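Local atomic coordinates of CalsepRRP (PDB entry 1JY5), a protein that probably acts on RNA as a ribonuclease T2-type protein, binding or cleaving it. Residues T13-E18 against V36-T41; T28-R33 against Y78-S83; Y130-I135 against S160-T165; P166-K171 against S196-L201; S172-Q177 against S203-N208. All coordinates share one frame; numbering follows the deposited sequence.

In the fold
Contacts 1 and 5 are the buried ones and share a sheet: contact 1 pairs the end of strand 7-14 with the start of strand 40-48, and contact 5 lays the last modelled part of the chain on strand 174-182, which neighbours strand 7-14. Their chemistry is backbone hydrogen bonding backed by aromatic packing in contact 1 and aliphatic packing in contact 5. Contact 4, at the protein surface, reaches the same sheet through strand 167-171 and relies on a disulfide and waters. Contact 2, also at the surface, joins two loops around one direct hydrogen bond and a bridging water; Tyr82 ties it to contact 1. Contact 3 is partly buried and purely apolar across two helix ends.

Contact 1 of 5, residues T13-E18 against V36-T41; sequences TWSGTE and VETGFT
Trp14 and Phe40 form an edge-to-face aromatic pair on the antiparallel sheet of this T2-family fold, where the end of strand 7-14 lies beside the start of strand 40-48. The indole edge is directed at the phenyl face: Trp14 CE3 stands over the ring centre, 3.5 Å from Phe40 CE1, with the planes 74° apart. The indole also presents a face to the chain before the strand, and Gly39 CA makes a CH-pi contact there, 3.7 Å from Trp14 CZ3 and displaced toward the rim. The backbone at Gly39 is fully extended, a conformation that glycine takes readily. Beyond the rings, Thr13 and Thr41 make a hydrogen-bonded pair, Thr13 N to Thr41 O at 2.7 Å and Thr41 N to Thr13 O at 2.9 Å. Pairing continues past the strand end, with Ser15 N giving 2.9 Å to Gly39 O. Serine suits this place because its short hydroxyl works as a backbone substitute: chi1 of 71° sets OG between its own N and carbonyl carbon, where it accepts from Gly39 N at 3.1 Å. Further out, Ile132 and Leu136 pack on Phe40, and Ser133 OG accepts from Phe40 N. Trp14 NE1 is satisfied by Pro205 O, and Thr38 OG1 bonds to Lys207 N while the threonine's methyl, CG2, rests 3.5 Å from Gly16 N.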
# COMPACT_ATOMS: atom_id res chain seq x y z
N THR A 13 3.27 -2.36 0.03
CA THR A 13 3.72 -3.74 0.10
C THR A 13 5.20 -3.87 -0.23
O THR A 13 5.68 -3.26 -1.19
CB THR A 13 2.94 -4.61 -0.90
OG1 THR A 13 1.54 -4.49 -0.65
CG2 THR A 13 3.35 -6.07 -0.78
N TRP A 14 5.93 -4.64 0.57
CA TRP A 14 7.35 -4.85 0.30
C TRP A 14 7.39 -5.98 -0.73
O TRP A 14 7.09 -7.13 -0.41
CB TRP A 14 8.10 -5.23 1.58
CG TRP A 14 9.58 -5.42 1.35
CD1 TRP A 14 10.24 -6.61 1.23
CD2 TRP A 14 10.56 -4.39 1.16
NE1 TRP A 14 11.58 -6.38 0.98
CE2 TRP A 14 11.80 -5.03 0.92
CE3 TRP A 14 10.51 -2.99 1.16
CZ2 TRP A 14 12.98 -4.32 0.70
CZ3 TRP A 14 11.68 -2.28 0.93
CH2 TRP A 14 12.90 -2.94 0.70
N SER A 15 7.74 -5.64 -1.96
CA SER A 15 7.76 -6.60 -3.06
C SER A 15 8.57 -7.87 -2.78
O SER A 15 8.18 -8.97 -3.20
CB SER A 15 8.29 -5.94 -4.34
OG SER A 15 9.68 -5.68 -4.26
N GLY A 16 9.68 -7.72 -2.07
CA GLY A 16 10.53 -8.86 -1.77
C GLY A 16 9.86 -9.91 -0.90
O GLY A 16 10.10 -11.11 -1.05
N THR A 17 8.99 -9.47 0.00
CA THR A 17 8.31 -10.40 0.90
C THR A 17 7.13 -11.08 0.21
O THR A 17 6.66 -12.13 0.64
CB THR A 17 7.83 -9.66 2.15
OG1 THR A 17 8.96 -9.10 2.83
CG2 THR A 17 7.09 -10.60 3.09
N GLU A 18 6.66 -10.47 -0.87
CA GLU A 18 5.53 -11.00 -1.62
C GLU A 18 6.01 -12.02 -2.65
O GLU A 18 5.21 -12.78 -3.20
CB GLU A 18 4.80 -9.86 -2.31
CG GLU A 18 3.29 -9.90 -2.18
CD GLU A 18 2.83 -10.04 -0.74
OE1 GLU A 18 3.28 -9.25 0.12
OE2 GLU A 18 2.00 -10.93 -0.47
N VAL A 36 13.07 -4.97 -12.21
CA VAL A 36 12.58 -4.04 -11.20
C VAL A 36 13.25 -4.30 -9.85
O VAL A 36 13.30 -5.44 -9.39
CB VAL A 36 11.05 -4.15 -11.02
CG1 VAL A 36 10.58 -3.18 -9.94
CG2 VAL A 36 10.34 -3.86 -12.33
N GLU A 37 13.77 -3.25 -9.24
CA GLU A 37 14.44 -3.37 -7.94
C GLU A 37 13.41 -3.65 -6.84
O GLU A 37 12.26 -3.25 -6.93
CB GLU A 37 15.20 -2.08 -7.61
CG GLU A 37 15.87 -2.09 -6.24
CD GLU A 37 16.47 -0.75 -5.85
OE1 GLU A 37 17.02 -0.65 -4.73
OE2 GLU A 37 16.38 0.21 -6.65
N THR A 38 13.86 -4.34 -5.80
CA THR A 38 12.99 -4.66 -4.69
C THR A 38 12.67 -3.39 -3.91
O THR A 38 13.54 -2.54 -3.71
CB THR A 38 13.66 -5.69 -3.78
OG1 THR A 38 13.97 -6.87 -4.54
CG2 THR A 38 12.75 -6.07 -2.62
N GLY A 39 11.42 -3.25 -3.47
CA GLY A 39 11.03 -2.07 -2.72
C GLY A 39 9.54 -2.03 -2.46
O GLY A 39 8.83 -3.01 -2.73
N PHE A 40 9.05 -0.92 -1.93
CA PHE A 40 7.63 -0.79 -1.65
C PHE A 40 6.80 -0.40 -2.86
O PHE A 40 7.20 0.47 -3.63
CB PHE A 40 7.37 0.26 -0.56
CG PHE A 40 7.72 -0.19 0.83
CD1 PHE A 40 8.87 0.27 1.46
CD2 PHE A 40 6.90 -1.09 1.50
CE1 PHE A 40 9.20 -0.14 2.75
CE2 PHE A 40 7.22 -1.52 2.79
CZ PHE A 40 8.37 -1.04 3.41
N THR A 41 5.66 -1.07 -3.03
CA THR A 41 4.73 -0.73 -4.10
C THR A 41 3.39 -0.52 -3.41
O THR A 41 3.21 -0.88 -2.24
CB THR A 41 4.58 -1.84 -5.19
OG1 THR A 41 4.18 -3.07 -4.57
CG2 THR A 41 5.88 -2.03 -5.95

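Contact 2 of 5, residues T28-R33 against Y78-S83; sequences TNACSR and YWPSYS
A single water joins Thr28 to Ser81, donating to Thr28 O at 2.6 Å and accepting from Ser81 N at 2.9 Å. It lies in a loop-to-loop contact near the surface, where the 28-33 loop meets the chain that follows helix 72-78. Beside it runs the direct bond, Ala30 N to Ser81 O at 3.0 Å, the donor nearly in line with the carbonyl. The 28-33 loop is shaped by an Asx turn: Asn29 CG is anti to its backbone N (chi1 -160°), and OD1 accepts from Cys31 N at 2.8 Å. Asparagine fits because its short side chain carries a carbonyl that can reach the N-H two residues on; ND2 packs on Ser83 CA. Ala30 CB touches both Pro80 CB at 3.6 Å and Tyr82 CE2 at 3.9 Å, which lie about a right angle apart. Cys31, tied to Cys19 by a disulfide, meets the tyrosine ring edge in a sulfur-aromatic contact. The guanidinium of Arg33 covers Ala30 CA with one face and is held by Ser76 O and Pro27 O. At the far end of the tyrosine, OH bonds to Thr41 OG1; at the near end, Cys31 SG lies 3.9 Å from Tyr82 CD2.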
# COMPACT_ATOMS: atom_id res chain seq x y z
N THR A 28 0.50 -10.90 -15.19
CA THR A 28 -0.04 -10.07 -14.12
C THR A 28 0.87 -10.07 -12.90
O THR A 28 0.99 -9.07 -12.20
CB THR A 28 -1.44 -10.56 -13.70
OG1 THR A 28 -2.32 -10.52 -14.82
CG2 THR A 28 -2.01 -9.68 -12.59
N ASN A 29 1.52 -11.21 -12.65
CA ASN A 29 2.41 -11.34 -11.50
C ASN A 29 3.70 -10.54 -11.68
O ASN A 29 4.46 -10.78 -12.63
CB ASN A 29 2.75 -12.81 -11.26
CG ASN A 29 3.25 -13.06 -9.85
OD1 ASN A 29 4.01 -12.27 -9.30
ND2 ASN A 29 2.82 -14.17 -9.27
N ALA A 30 3.96 -9.61 -10.77
CA ALA A 30 5.16 -8.79 -10.87
C ALA A 30 6.42 -9.47 -10.32
O ALA A 30 7.51 -8.92 -10.43
CB ALA A 30 4.94 -7.46 -10.15
N CYS A 31 6.26 -10.65 -9.73
CA CYS A 31 7.41 -11.36 -9.17
C CYS A 31 8.43 -11.80 -10.22
O CYS A 31 9.59 -12.08 -9.89
CB CYS A 31 6.95 -12.59 -8.38
SG CYS A 31 6.11 -12.22 -6.81
N SER A 32 8.02 -11.87 -11.48
CA SER A 32 8.92 -12.29 -12.55
C SER A 32 9.79 -11.16 -13.09
O SER A 32 10.81 -11.40 -13.75
CB SER A 32 8.11 -12.90 -13.70
OG SER A 32 7.22 -11.95 -14.23
N ARG A 33 9.39 -9.92 -12.81
CA ARG A 33 10.13 -8.75 -13.30
C ARG A 33 11.42 -8.50 -12.53
O ARG A 33 11.49 -7.61 -11.68
CB ARG A 33 9.21 -7.53 -13.24
CG ARG A 33 7.86 -7.80 -13.91
CD ARG A 33 6.85 -6.70 -13.68
NE ARG A 33 5.52 -7.14 -14.09
CZ ARG A 33 4.41 -6.41 -13.99
NH1 ARG A 33 4.46 -5.18 -13.49
NH2 ARG A 33 3.25 -6.91 -14.38
N TYR A 78 4.04 0.66 -10.21
CA TYR A 78 4.01 0.98 -8.78
C TYR A 78 2.83 0.44 -7.99
O TYR A 78 2.80 0.54 -6.76
CB TYR A 78 4.11 2.50 -8.63
CG TYR A 78 5.35 3.03 -9.32
CD1 TYR A 78 5.26 3.73 -10.52
CD2 TYR A 78 6.61 2.81 -8.79
CE1 TYR A 78 6.40 4.19 -11.18
CE2 TYR A 78 7.76 3.26 -9.43
CZ TYR A 78 7.65 3.95 -10.62
OH TYR A 78 8.78 4.41 -11.25
N TRP A 79 1.85 -0.12 -8.70
CA TRP A 79 0.68 -0.72 -8.05
C TRP A 79 0.44 -2.10 -8.67
O TRP A 79 -0.68 -2.43 -9.05
CB TRP A 79 -0.55 0.16 -8.27
CG TRP A 79 -1.66 -0.10 -7.29
CD1 TRP A 79 -2.02 -1.30 -6.76
CD2 TRP A 79 -2.57 0.86 -6.75
NE1 TRP A 79 -3.09 -1.15 -5.91
CE2 TRP A 79 -3.45 0.17 -5.88
CE3 TRP A 79 -2.72 2.25 -6.90
CZ2 TRP A 79 -4.47 0.81 -5.18
CZ3 TRP A 79 -3.74 2.89 -6.20
CH2 TRP A 79 -4.60 2.17 -5.35
N PRO A 80 1.49 -2.93 -8.78
CA PRO A 80 1.32 -4.26 -9.36
C PRO A 80 0.69 -5.29 -8.42
O PRO A 80 0.55 -5.05 -7.22
CB PRO A 80 2.75 -4.69 -9.72
CG PRO A 80 3.56 -3.42 -9.64
CD PRO A 80 2.92 -2.66 -8.52
N SER A 81 0.33 -6.43 -8.99
CA SER A 81 -0.23 -7.54 -8.24
C SER A 81 0.91 -8.56 -8.11
O SER A 81 1.77 -8.64 -9.00
CB SER A 81 -1.40 -8.16 -9.01
OG SER A 81 -1.96 -9.24 -8.31
N TYR A 82 0.95 -9.32 -7.02
CA TYR A 82 2.01 -10.32 -6.84
C TYR A 82 1.45 -11.74 -6.76
O TYR A 82 1.92 -12.56 -5.98
CB TYR A 82 2.82 -10.04 -5.56
CG TYR A 82 3.57 -8.73 -5.58
CD1 TYR A 82 3.01 -7.58 -5.04
CD2 TYR A 82 4.83 -8.63 -6.18
CE1 TYR A 82 3.68 -6.36 -5.09
CE2 TYR A 82 5.50 -7.41 -6.25
CZ TYR A 82 4.92 -6.28 -5.70
OH TYR A 82 5.56 -5.06 -5.78
N SER A 83 0.45 -12.02 -7.59
CA SER A 83 -0.18 -13.34 -7.62
C SER A 83 -0.95 -13.50 -8.93
O SER A 83 -1.26 -12.52 -9.60
CB SER A 83 -1.14 -13.47 -6.43
OG SER A 83 -1.59 -14.81 -6.27
O HOH W 1 0.22 -6.58 -11.91

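Contact 3 of 5, residues Y130-I135 against S160-T165; sequences YNISEI and SALRVT
Leu162 and Ile135 both have extended side chains: Leu162 CD1 is anti to CA (chi2 179°), which brings it to Ile132, and Ile135 CD1 is likewise anti to CA (chi2 175°), which extends that methyl toward Ala161 and Leu162 CD2. The contact is apolar helix-to-helix packing, in which the last turn of helix 151-162 meets the start of helix 132-137. Leucine suits the middle because its two branches serve different partners. CD2 is shared by Tyr130 CD2 at 3.6 Å and Ile135 CD1 at 3.8 Å, while CD1 meets Ile132 CD1 at 4.0 Å, the leucine and Ile132 side chains crossing at about a right angle. Ala161, one residue earlier, brings only a methyl, and Ile135 touches it with two methyls, CD1 at 3.7 Å and CG2 at 3.8 Å from Ala161 CB. Leu188 of strand 188-189 touches both Tyr130 and Leu162, and Phe182 adds a ring beside Tyr130, so the apolar cluster is continuous with the sheet. Ile158, a turn back along helix 151-162, packs on Ile132. Helix 151-162 stops at Arg163, whose positive phi (76°) turns the chain away. Helix 132-137 is opened by Asn131, an N-cap whose short carbonyl-bearing side chain can reach back to a first-turn amide: Glu134 N gives 2.8 Å to Asn131 OD1, approaching from above the carbonyl plane.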
# COMPACT_ATOMS: atom_id res chain seq x y z
N TYR A 130 6.09 10.61 -0.69
CA TYR A 130 6.71 9.99 0.47
C TYR A 130 7.31 8.63 0.13
O TYR A 130 6.70 7.59 0.38
CB TYR A 130 5.69 9.83 1.60
CG TYR A 130 5.07 11.14 2.04
CD1 TYR A 130 3.79 11.51 1.61
CD2 TYR A 130 5.76 12.01 2.88
CE1 TYR A 130 3.22 12.72 2.00
CE2 TYR A 130 5.20 13.23 3.27
CZ TYR A 130 3.93 13.57 2.83
OH TYR A 130 3.37 14.76 3.22
N ASN A 131 8.51 8.65 -0.45
CA ASN A 131 9.19 7.43 -0.84
C ASN A 131 9.73 6.73 0.40
O ASN A 131 10.81 7.06 0.89
CB ASN A 131 10.34 7.76 -1.78
CG ASN A 131 10.93 6.52 -2.42
OD1 ASN A 131 10.94 5.44 -1.83
ND2 ASN A 131 11.42 6.67 -3.64
N ILE A 132 8.98 5.76 0.89
CA ILE A 132 9.40 5.03 2.08
C ILE A 132 10.64 4.20 1.81
O ILE A 132 11.48 4.03 2.69
CB ILE A 132 8.26 4.13 2.58
CG1 ILE A 132 6.99 4.97 2.77
CG2 ILE A 132 8.66 3.47 3.89
CD1 ILE A 132 7.19 6.19 3.69
N SER A 133 10.76 3.68 0.59
CA SER A 133 11.92 2.87 0.23
C SER A 133 13.20 3.70 0.33
O SER A 133 14.24 3.20 0.75
CB SER A 133 11.77 2.32 -1.20
OG SER A 133 10.63 1.48 -1.29
N GLU A 134 13.11 4.97 -0.06
CA GLU A 134 14.25 5.89 -0.02
C GLU A 134 14.59 6.27 1.42
O GLU A 134 15.76 6.41 1.78
CB GLU A 134 13.94 7.16 -0.83
CG GLU A 134 15.06 8.20 -0.80
CD GLU A 134 14.70 9.49 -1.53
OE1 GLU A 134 14.38 9.42 -2.74
OE2 GLU A 134 14.74 10.57 -0.90
N ILE A 135 13.56 6.44 2.24
CA ILE A 135 13.77 6.80 3.64
C ILE A 135 14.53 5.68 4.35
O ILE A 135 15.45 5.94 5.13
CB ILE A 135 12.44 7.05 4.36
CG1 ILE A 135 11.83 8.37 3.86
CG2 ILE A 135 12.66 7.10 5.87
CD1 ILE A 135 10.45 8.67 4.42
N SER A 160 11.14 9.61 12.20
CA SER A 160 11.92 10.84 12.18
C SER A 160 11.82 11.58 10.85
O SER A 160 11.98 12.79 10.80
CB SER A 160 13.39 10.57 12.54
OG SER A 160 14.01 9.74 11.58
N ALA A 161 11.53 10.86 9.77
CA ALA A 161 11.41 11.49 8.46
C ALA A 161 10.01 12.05 8.19
O ALA A 161 9.87 13.10 7.57
CB ALA A 161 11.79 10.50 7.36
N LEU A 162 8.98 11.37 8.68
CA LEU A 162 7.60 11.82 8.45
C LEU A 162 6.97 12.58 9.62
O LEU A 162 6.02 13.32 9.44
CB LEU A 162 6.71 10.60 8.12
CG LEU A 162 7.21 9.69 6.99
CD1 LEU A 162 6.24 8.53 6.79
CD2 LEU A 162 7.35 10.50 5.71
N ARG A 163 7.52 12.38 10.82
CA ARG A 163 7.01 13.04 12.01
C ARG A 163 5.72 12.35 12.46
O ARG A 163 4.97 12.86 13.29
CB ARG A 163 6.77 14.54 11.75
CG ARG A 163 8.04 15.28 11.34
CD ARG A 163 7.74 16.64 10.71
NE ARG A 163 8.96 17.31 10.25
CZ ARG A 163 8.98 18.37 9.44
NH1 ARG A 163 7.84 18.89 9.00
NH2 ARG A 163 10.13 18.90 9.08
N VAL A 164 5.46 11.18 11.89
CA VAL A 164 4.31 10.37 12.28
C VAL A 164 4.78 8.92 12.36
O VAL A 164 5.76 8.54 11.71
CB VAL A 164 3.11 10.50 11.29
CG1 VAL A 164 2.48 11.88 11.41
CG2 VAL A 164 3.56 10.24 9.85
N THR A 165 4.09 8.12 13.15
CA THR A 165 4.48 6.74 13.32
C THR A 165 3.72 5.82 12.38
O THR A 165 2.49 5.86 12.31
CB THR A 165 4.27 6.31 14.79
OG1 THR A 165 5.04 7.17 15.64
CG2 THR A 165 4.73 4.87 15.01

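Contact 4 of 5, residues P166-K171 against S196-L201; sequences PVVKCK and STCPSL
Cys198 SG lies over one face of the flat peptide group that joins Lys169 to Cys170, 3.6 Å from Lys169 C. At the edges of this peptide, Lys169 O accepts from Glu176 N of the neighbouring strand, and Cys170 N donates to a water at 2.7 Å. The sulfur is half of the disulfide Cys170-Cys198, a cross-link between edge strand 167-171 of the sheet and the loop before strand 201-202. The S-S bond is 2.0 Å long, and its torsion of 96° is close to the relaxed right angle. In both cysteines SG is anti to the carbonyl carbon (chi1 -73° in Cys170, -75° in Cys198). Apolar neighbours suit the bridge: Val168 CG1 lies 3.7 Å from Cys198 SG, and Pro199 CD comes within 4.1 Å of Cys170 CB. Val151 of helix 151-162 also touches Cys198. Val168 O and Thr197 N are too far apart to bond directly, and water spans the difference. One water donates to Val168 O at 2.7 Å and accepts from Thr197 N at 3.0 Å. A second donates a longer bond to Val168 O, accepts from Lys169 NZ and bonds to Thr197 OG1. Lysine carries its amine on a long aliphatic chain, threonine its hydroxyl close to the backbone, where water links it to the strand; Lys169, bent at chi2, has CD 3.9 Å from Thr197 OG1.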
# COMPACT_ATOMS: atom_id res chain seq x y z
N PRO A 166 4.45 4.99 11.62
CA PRO A 166 3.83 4.06 10.69
C PRO A 166 3.35 2.80 11.41
O PRO A 166 3.71 2.56 12.56
CB PRO A 166 4.95 3.75 9.72
CG PRO A 166 6.15 3.72 10.63
CD PRO A 166 5.92 4.97 11.48
N VAL A 167 2.54 2.02 10.71
CA VAL A 167 2.06 0.76 11.25
C VAL A 167 2.76 -0.26 10.36
O VAL A 167 2.78 -0.10 9.14
CB VAL A 167 0.52 0.64 11.13
CG1 VAL A 167 0.06 -0.73 11.62
CG2 VAL A 167 -0.15 1.73 11.98
N VAL A 168 3.37 -1.27 10.96
CA VAL A 168 4.07 -2.29 10.18
C VAL A 168 3.51 -3.69 10.43
O VAL A 168 3.25 -4.07 11.57
CB VAL A 168 5.59 -2.33 10.51
CG1 VAL A 168 6.27 -3.35 9.61
CG2 VAL A 168 6.22 -0.95 10.31
N LYS A 169 3.34 -4.44 9.35
CA LYS A 169 2.84 -5.81 9.42
C LYS A 169 3.92 -6.71 8.84
O LYS A 169 4.60 -6.35 7.87
CB LYS A 169 1.55 -5.96 8.61
CG LYS A 169 0.42 -5.01 9.01
CD LYS A 169 0.01 -5.19 10.47
CE LYS A 169 -1.24 -4.38 10.79
NZ LYS A 169 -1.61 -4.50 12.22
N CYS A 170 4.08 -7.89 9.43
CA CYS A 170 5.09 -8.84 8.98
C CYS A 170 4.54 -10.18 8.54
O CYS A 170 3.42 -10.56 8.90
CB CYS A 170 6.13 -9.08 10.08
SG CYS A 170 7.23 -7.66 10.27
N LYS A 171 5.34 -10.88 7.76
CA LYS A 171 4.99 -12.19 7.25
C LYS A 171 6.09 -13.12 7.75
O LYS A 171 7.18 -13.17 7.19
CB LYS A 171 4.95 -12.17 5.73
CG LYS A 171 4.41 -13.42 5.07
CD LYS A 171 4.41 -13.23 3.56
CE LYS A 171 3.84 -14.44 2.84
NZ LYS A 171 3.88 -14.25 1.35
N SER A 196 1.79 -4.05 18.31
CA SER A 196 2.83 -4.56 17.42
C SER A 196 2.58 -6.02 17.10
O SER A 196 2.05 -6.76 17.93
CB SER A 196 4.21 -4.41 18.06
OG SER A 196 4.51 -3.05 18.30
N THR A 197 2.96 -6.44 15.90
CA THR A 197 2.77 -7.82 15.49
C THR A 197 4.04 -8.41 14.89
O THR A 197 4.17 -9.63 14.75
CB THR A 197 1.62 -7.92 14.46
OG1 THR A 197 1.81 -6.95 13.42
CG2 THR A 197 0.29 -7.67 15.14
N CYS A 198 4.98 -7.54 14.53
CA CYS A 198 6.24 -7.99 13.95
C CYS A 198 7.21 -8.44 15.03
O CYS A 198 7.16 -7.97 16.16
CB CYS A 198 6.91 -6.87 13.17
SG CYS A 198 6.21 -6.46 11.55
N PRO A 199 8.11 -9.37 14.68
CA PRO A 199 9.10 -9.87 15.64
C PRO A 199 10.06 -8.72 15.92
O PRO A 199 10.09 -7.74 15.17
CB PRO A 199 9.80 -10.99 14.88
CG PRO A 199 8.77 -11.45 13.90
CD PRO A 199 8.14 -10.17 13.44
N SER A 200 10.86 -8.84 16.97
CA SER A 200 11.82 -7.81 17.32
C SER A 200 12.82 -7.59 16.18
O SER A 200 13.27 -6.47 15.95
CB SER A 200 12.59 -8.20 18.59
OG SER A 200 13.47 -7.16 18.98
N LEU A 201 13.16 -8.67 15.48
CA LEU A 201 14.10 -8.59 14.36
C LEU A 201 13.36 -8.96 13.08
O LEU A 201 12.67 -9.97 13.03
CB LEU A 201 15.28 -9.54 14.58
CG LEU A 201 16.23 -9.21 15.74
CD1 LEU A 201 17.33 -10.26 15.80
CD2 LEU A 201 16.83 -7.83 15.54
O HOH W 2 4.32 -4.65 13.95
O HOH W 3 1.05 -4.32 13.99
O HOH W 4 2.48 -8.34 11.54

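Contact 5 of 5, residues S172-Q177 against S203-N208; sequences SDAVEQ and SLPIKN
Val175 meets Leu204 from its first side-chain atom: CB lies 3.7 Å from Leu204 CD2. One bond farther, CG2, anti to the carbonyl carbon, touches the same leucine methyl at 3.9 Å and also Ser203 O at 3.8 Å. The two side chains lie alongside and point the same way, the longer leucine laying its end methyl against the root of the compact valine. Both suit a buried place, Val168 backing Val175 and Trp14 backing Leu204. The backbones hold each other on both sides of Ala174. Ser203 N donates to Asp173 O at 3.1 Å, in the carbonyl plane though somewhat bent, and Val175 N donates a straighter bond, 3.0 Å, to Ser203 O. This is a single bridge at the start of strand 174-182, right after the tight turn from strand 167-171; just beyond it the strand carries a classic beta bulge, with Glu176 and Gln177 both facing Lys169. Ala174, having only a methyl, admits two neighbours close to the strand: its CB is 3.5 Å from Ser203 OG and 3.7 Å from Pro205 CD. The proline ring, with no backbone N-H to offer, is placed where the chain leaves the bridge, and Thr17 packs on both Ala174 and Pro205. Asp173, only partly buried, brings its carboxylate toward the serine, OD2 stopping 4.1 Å from Ser203 OG.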
# COMPACT_ATOMS: atom_id res chain seq x y z
N SER A 172 5.79 -13.82 8.85
CA SER A 172 6.72 -14.77 9.47
C SER A 172 7.90 -14.09 10.16
O SER A 172 8.18 -14.35 11.33
CB SER A 172 7.24 -15.76 8.43
OG SER A 172 8.08 -16.73 9.05
N ASP A 173 8.59 -13.22 9.43
CA ASP A 173 9.74 -12.51 9.97
C ASP A 173 10.19 -11.38 9.05
O ASP A 173 11.07 -10.59 9.40
CB ASP A 173 10.90 -13.47 10.18
CG ASP A 173 12.11 -12.79 10.77
OD1 ASP A 173 12.00 -12.32 11.92
OD2 ASP A 173 13.15 -12.72 10.08
N ALA A 174 9.59 -11.31 7.87
CA ALA A 174 9.93 -10.28 6.89
C ALA A 174 8.87 -9.18 6.84
O ALA A 174 7.67 -9.46 6.95
CB ALA A 174 10.08 -10.91 5.52
N VAL A 175 9.31 -7.94 6.67
CA VAL A 175 8.38 -6.82 6.58
C VAL A 175 7.54 -6.99 5.31
O VAL A 175 8.08 -7.06 4.20
CB VAL A 175 9.13 -5.48 6.52
CG1 VAL A 175 8.14 -4.33 6.32
CG2 VAL A 175 9.92 -5.28 7.80
N GLU A 176 6.23 -7.06 5.48
CA GLU A 176 5.33 -7.23 4.35
C GLU A 176 4.57 -5.97 3.98
O GLU A 176 4.41 -5.66 2.81
CB GLU A 176 4.34 -8.37 4.61
CG GLU A 176 3.29 -8.51 3.52
CD GLU A 176 2.45 -9.77 3.66
OE1 GLU A 176 1.95 -10.04 4.78
OE2 GLU A 176 2.30 -10.49 2.65
N GLN A 177 4.12 -5.23 4.99
CA GLN A 177 3.34 -4.03 4.73
C GLN A 177 3.63 -2.88 5.68
O GLN A 177 3.84 -3.08 6.88
CB GLN A 177 1.85 -4.39 4.77
CG GLN A 177 0.87 -3.24 4.55
CD GLN A 177 -0.57 -3.72 4.46
OE1 GLN A 177 -0.96 -4.36 3.48
NE2 GLN A 177 -1.36 -3.42 5.48
N SER A 203 13.33 -8.65 8.43
CA SER A 203 14.15 -8.56 7.24
C SER A 203 13.44 -7.89 6.08
O SER A 203 12.22 -7.77 6.07
CB SER A 203 14.59 -9.96 6.80
OG SER A 203 13.47 -10.77 6.50
N LEU A 204 14.22 -7.44 5.10
CA LEU A 204 13.69 -6.80 3.91
C LEU A 204 14.22 -7.60 2.72
O LEU A 204 15.06 -7.12 1.96
CB LEU A 204 14.15 -5.34 3.83
CG LEU A 204 13.65 -4.42 4.95
CD1 LEU A 204 14.43 -3.11 4.93
CD2 LEU A 204 12.15 -4.17 4.79
N PRO A 205 13.73 -8.84 2.56
CA PRO A 205 14.14 -9.74 1.48
C PRO A 205 14.05 -9.17 0.08
O PRO A 205 13.24 -8.29 -0.20
CB PRO A 205 13.22 -10.95 1.68
CG PRO A 205 11.98 -10.33 2.26
CD PRO A 205 12.57 -9.39 3.28
N ILE A 206 14.90 -9.70 -0.80
CA ILE A 206 14.96 -9.29 -2.20
C ILE A 206 14.06 -10.23 -3.00
O ILE A 206 13.83 -11.37 -2.58
CB ILE A 206 16.41 -9.37 -2.74
CG1 ILE A 206 17.33 -8.53 -1.85
CG2 ILE A 206 16.48 -8.90 -4.18
CD1 ILE A 206 18.81 -8.69 -2.17
N LYS A 207 13.55 -9.77 -4.14
CA LYS A 207 12.70 -10.61 -4.97
C LYS A 207 13.45 -11.82 -5.50
O LYS A 207 14.67 -11.93 -5.33
CB LYS A 207 12.12 -9.82 -6.14
CG LYS A 207 10.98 -8.90 -5.77
CD LYS A 207 10.24 -8.39 -7.01
CE LYS A 207 11.04 -7.35 -7.78
NZ LYS A 207 12.23 -7.91 -8.46
N ASN A 208 12.73 -12.73 -6.15
CA ASN A 208 13.32 -13.94 -6.72
C ASN A 208 14.01 -14.76 -5.63
O ASN A 208 15.17 -15.18 -5.87
CB ASN A 208 14.32 -13.57 -7.81
CG ASN A 208 13.76 -12.58 -8.82
OD1 ASN A 208 12.76 -12.86 -9.49
ND2 ASN A 208 14.41 -11.43 -8.94